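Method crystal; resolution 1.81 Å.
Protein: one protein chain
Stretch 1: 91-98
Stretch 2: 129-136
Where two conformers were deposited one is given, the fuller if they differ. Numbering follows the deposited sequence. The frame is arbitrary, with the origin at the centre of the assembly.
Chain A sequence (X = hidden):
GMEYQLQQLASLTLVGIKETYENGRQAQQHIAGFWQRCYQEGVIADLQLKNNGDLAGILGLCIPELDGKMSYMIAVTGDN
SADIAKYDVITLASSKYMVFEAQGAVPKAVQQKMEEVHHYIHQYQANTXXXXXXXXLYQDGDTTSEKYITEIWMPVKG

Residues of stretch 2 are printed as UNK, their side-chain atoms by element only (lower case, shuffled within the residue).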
# COMPACT_ATOMS: atom_id res chain seq x y z
N THR A 91 6.05 -1.64 -12.29
CA THR A 91 5.87 -0.21 -12.43
C THR A 91 4.51 0.20 -11.95
O THR A 91 3.49 -0.28 -12.46
CB THR A 91 5.99 0.27 -13.88
OG1 THR A 91 7.28 -0.06 -14.37
CG2 THR A 91 5.81 1.77 -13.96
N LEU A 92 4.49 1.09 -10.97
CA LEU A 92 3.27 1.70 -10.52
C LEU A 92 3.17 2.97 -11.36
O LEU A 92 3.97 3.89 -11.19
CB LEU A 92 3.33 2.02 -9.04
CG LEU A 92 2.13 2.75 -8.45
CD1 LEU A 92 0.92 1.81 -8.45
CD2 LEU A 92 2.42 3.26 -7.07
N ALA A 93 2.20 3.01 -12.27
CA ALA A 93 2.06 4.11 -13.21
C ALA A 93 1.73 5.40 -12.51
O ALA A 93 0.97 5.41 -11.56
CB ALA A 93 0.97 3.79 -14.24
N SER A 94 2.22 6.51 -13.07
CA SER A 94 2.01 7.84 -12.49
C SER A 94 0.55 8.14 -12.29
O SER A 94 -0.30 7.83 -13.15
CB SER A 94 2.58 8.94 -13.39
OG SER A 94 1.92 8.97 -14.63
N SER A 95 0.26 8.84 -11.21
CA SER A 95 -1.11 9.19 -10.89
C SER A 95 -1.16 10.27 -9.86
O SER A 95 -0.18 10.49 -9.11
CB SER A 95 -1.85 7.97 -10.33
OG SER A 95 -3.22 8.26 -10.12
N LYS A 96 -2.29 10.95 -9.85
CA LYS A 96 -2.65 11.81 -8.74
C LYS A 96 -3.31 10.91 -7.70
O LYS A 96 -3.86 9.83 -8.03
CB LYS A 96 -3.59 12.94 -9.16
CG LYS A 96 -2.95 14.03 -10.01
CD LYS A 96 -3.99 15.13 -10.30
CE LYS A 96 -3.38 16.30 -11.07
NZ LYS A 96 -4.43 17.29 -11.45
N TYR A 97 -3.26 11.35 -6.45
CA TYR A 97 -3.78 10.59 -5.34
C TYR A 97 -4.44 11.48 -4.33
O TYR A 97 -4.10 12.66 -4.20
CB TYR A 97 -2.63 9.88 -4.58
CG TYR A 97 -1.92 8.78 -5.35
CD1 TYR A 97 -0.88 9.05 -6.21
CD2 TYR A 97 -2.31 7.47 -5.20
CE1 TYR A 97 -0.24 8.02 -6.92
CE2 TYR A 97 -1.71 6.46 -5.86
CZ TYR A 97 -0.68 6.72 -6.72
OH TYR A 97 -0.13 5.66 -7.36
N MSE A 98 -5.43 10.90 -3.64
CA MSE A 98 -5.93 11.47 -2.41
C MSE A 98 -5.18 10.69 -1.33
O MSE A 98 -5.15 9.46 -1.37
CB MSE A 98 -7.43 11.28 -2.26
CG MSE A 98 -8.24 11.99 -3.30
SE MSE A 98 -10.14 11.54 -3.04
CE MSE A 98 -10.02 9.65 -3.44
N UNK A 129 -12.34 8.55 -8.80
CA UNK A 129 -11.37 7.54 -8.44
C UNK A 129 -10.99 6.74 -9.68
O UNK A 129 -11.76 6.62 -10.64
c UNK A 129 -11.93 6.59 -7.33
c UNK A 129 -10.86 5.69 -6.80
c UNK A 129 -13.11 5.77 -7.85
N UNK A 130 -9.75 6.26 -9.65
CA UNK A 130 -9.22 5.44 -10.70
C UNK A 130 -9.14 4.01 -10.22
O UNK A 130 -8.95 3.76 -8.99
c UNK A 130 -7.10 5.10 -12.09
c UNK A 130 -7.84 5.96 -11.10
c UNK A 130 -5.31 6.79 -11.96
c UNK A 130 -6.12 5.92 -12.85
n UNK A 130 -4.34 7.67 -12.72
N UNK A 131 -9.31 3.08 -11.16
CA UNK A 131 -9.16 1.66 -10.92
C UNK A 131 -7.70 1.36 -11.16
O UNK A 131 -7.32 1.01 -12.32
c UNK A 131 -10.00 0.84 -11.92
o UNK A 131 -11.36 1.11 -11.80
N UNK A 132 -6.89 1.54 -10.15
CA UNK A 132 -5.49 1.30 -10.22
C UNK A 132 -5.10 0.88 -8.83
O UNK A 132 -5.91 1.02 -7.87
c UNK A 132 -4.74 2.58 -10.60
N UNK A 133 -3.86 0.43 -8.67
CA UNK A 133 -3.45 0.04 -7.32
C UNK A 133 -3.47 1.20 -6.33
O UNK A 133 -3.30 2.35 -6.71
c UNK A 133 -2.03 -0.50 -7.54
c UNK A 133 -2.85 0.06 -9.67
c UNK A 133 -2.02 -0.97 -8.94
N UNK A 134 -3.73 0.88 -5.06
CA UNK A 134 -3.73 1.87 -4.01
C UNK A 134 -2.87 1.31 -2.88
O UNK A 134 -2.65 0.11 -2.81
c UNK A 134 -6.88 -0.40 -1.33
c UNK A 134 -5.97 1.01 -3.10
c UNK A 134 -7.55 -1.18 -2.28
c UNK A 134 -6.10 0.70 -1.74
c UNK A 134 -7.45 -0.86 -3.64
c UNK A 134 -5.16 2.20 -3.54
c UNK A 134 -6.66 0.23 -4.05
N UNK A 135 -2.35 2.16 -2.02
CA UNK A 135 -1.41 1.65 -1.02
C UNK A 135 -1.44 2.30 0.34
O UNK A 135 -1.85 3.44 0.50
c UNK A 135 1.31 3.78 -1.13
c UNK A 135 0.56 3.00 -2.02
c UNK A 135 0.03 1.64 -1.59
c UNK A 135 0.37 3.46 -3.31
c UNK A 135 1.62 5.46 -2.82
c UNK A 135 1.85 4.99 -1.53
c UNK A 135 0.89 4.67 -3.71
N UNK A 136 -0.97 1.51 1.31
CA UNK A 136 -0.69 1.96 2.65
C UNK A 136 0.80 2.26 2.64
O UNK A 136 1.58 1.48 2.09
c UNK A 136 -2.53 -1.16 3.93
c UNK A 136 -0.98 0.82 3.63
c UNK A 136 -2.39 0.30 3.55
o UNK A 136 -3.62 -1.68 3.71
o UNK A 136 -1.59 -1.80 4.45
O HOH W 1 -4.11 10.72 -12.11
O HOH W 2 -2.08 3.87 -8.53

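Position 129 carries three side-chain carbons, one bonded to CA and bearing the other two, and makes no contact with stretch 1. Branching at the first carbon with no heteroatom identifies Val 129.

Position 130 has four carbons in an unbranched row ending in a nitrogen, and that nitrogen lies 2.9 Å from Ser 95 OG. This is the pattern of lysine. In Lys 130, then, NZ donates a hydrogen bond to Ser 95 OG, and its chain, bent at chi3 (47°, p), leads from a CA-to-CB bond that already points toward stretch 1.

Position 131 has one carbon and one oxygen and is out of reach of stretch 1; it is Ser 131.

Position 132 has a single carbon, CB. The bond to it points toward stretch 1, yet the methyl is too short to touch it. This is Ala 132. A weak backbone hydrogen bond runs from Ala 132 N to Lys 130 O (3.2 Å).

Position 133 has three carbons that close a five-membered ring through the backbone N; CB lies 3.9 Å from Leu 92 CD1. Only proline closes such a ring. The carbonyl O of Pro 133 sits near the plane of the Tyr 97 ring, at its edge.

Position 134 shows one carbon followed by a six-carbon ring without a hydroxyl. Its CA-to-CB bond points away from stretch 1, and the ring makes no contact there: Phe 134.

Position 135 repeats that composition, but here a ring carbon lies 4.0 Å from Leu 92 CD2 and 3.8 Å from Tyr 97 CE2. It is Phe 135, and the carbon is CE1.

Position 136 has three carbons in a row, the third carrying two oxygens, and lies beyond reach of stretch 1: Glu 136.

The contact combines an apolar part with a polar one. Leu 92 sends CD1 to Pro 133 and CD2 to Phe 135, while the edge of Phe 135 approaches the face of Tyr 97 in an offset arrangement, centroids 5.6 Å apart and planes at 68°. Water 2 links Tyr 97 OH (2.9 Å) to Pro 133 O, to which it donates (2.7 Å). At the polar part, Ser 95 OG accepts from Lys 130 NZ and donates to Lys 96 O (2.7 Å); water 1 accepts from both Lys 96 N (2.9 Å) and Lys 130 NZ (3.1 Å), so it bridges them beside the direct bond. No direct backbone hydrogen bond joins the stretches; side chains meet directly, and backbone Lys 96 N and Pro 133 O take part through water.

Stretch 2 (129-136) VKSAPFFE
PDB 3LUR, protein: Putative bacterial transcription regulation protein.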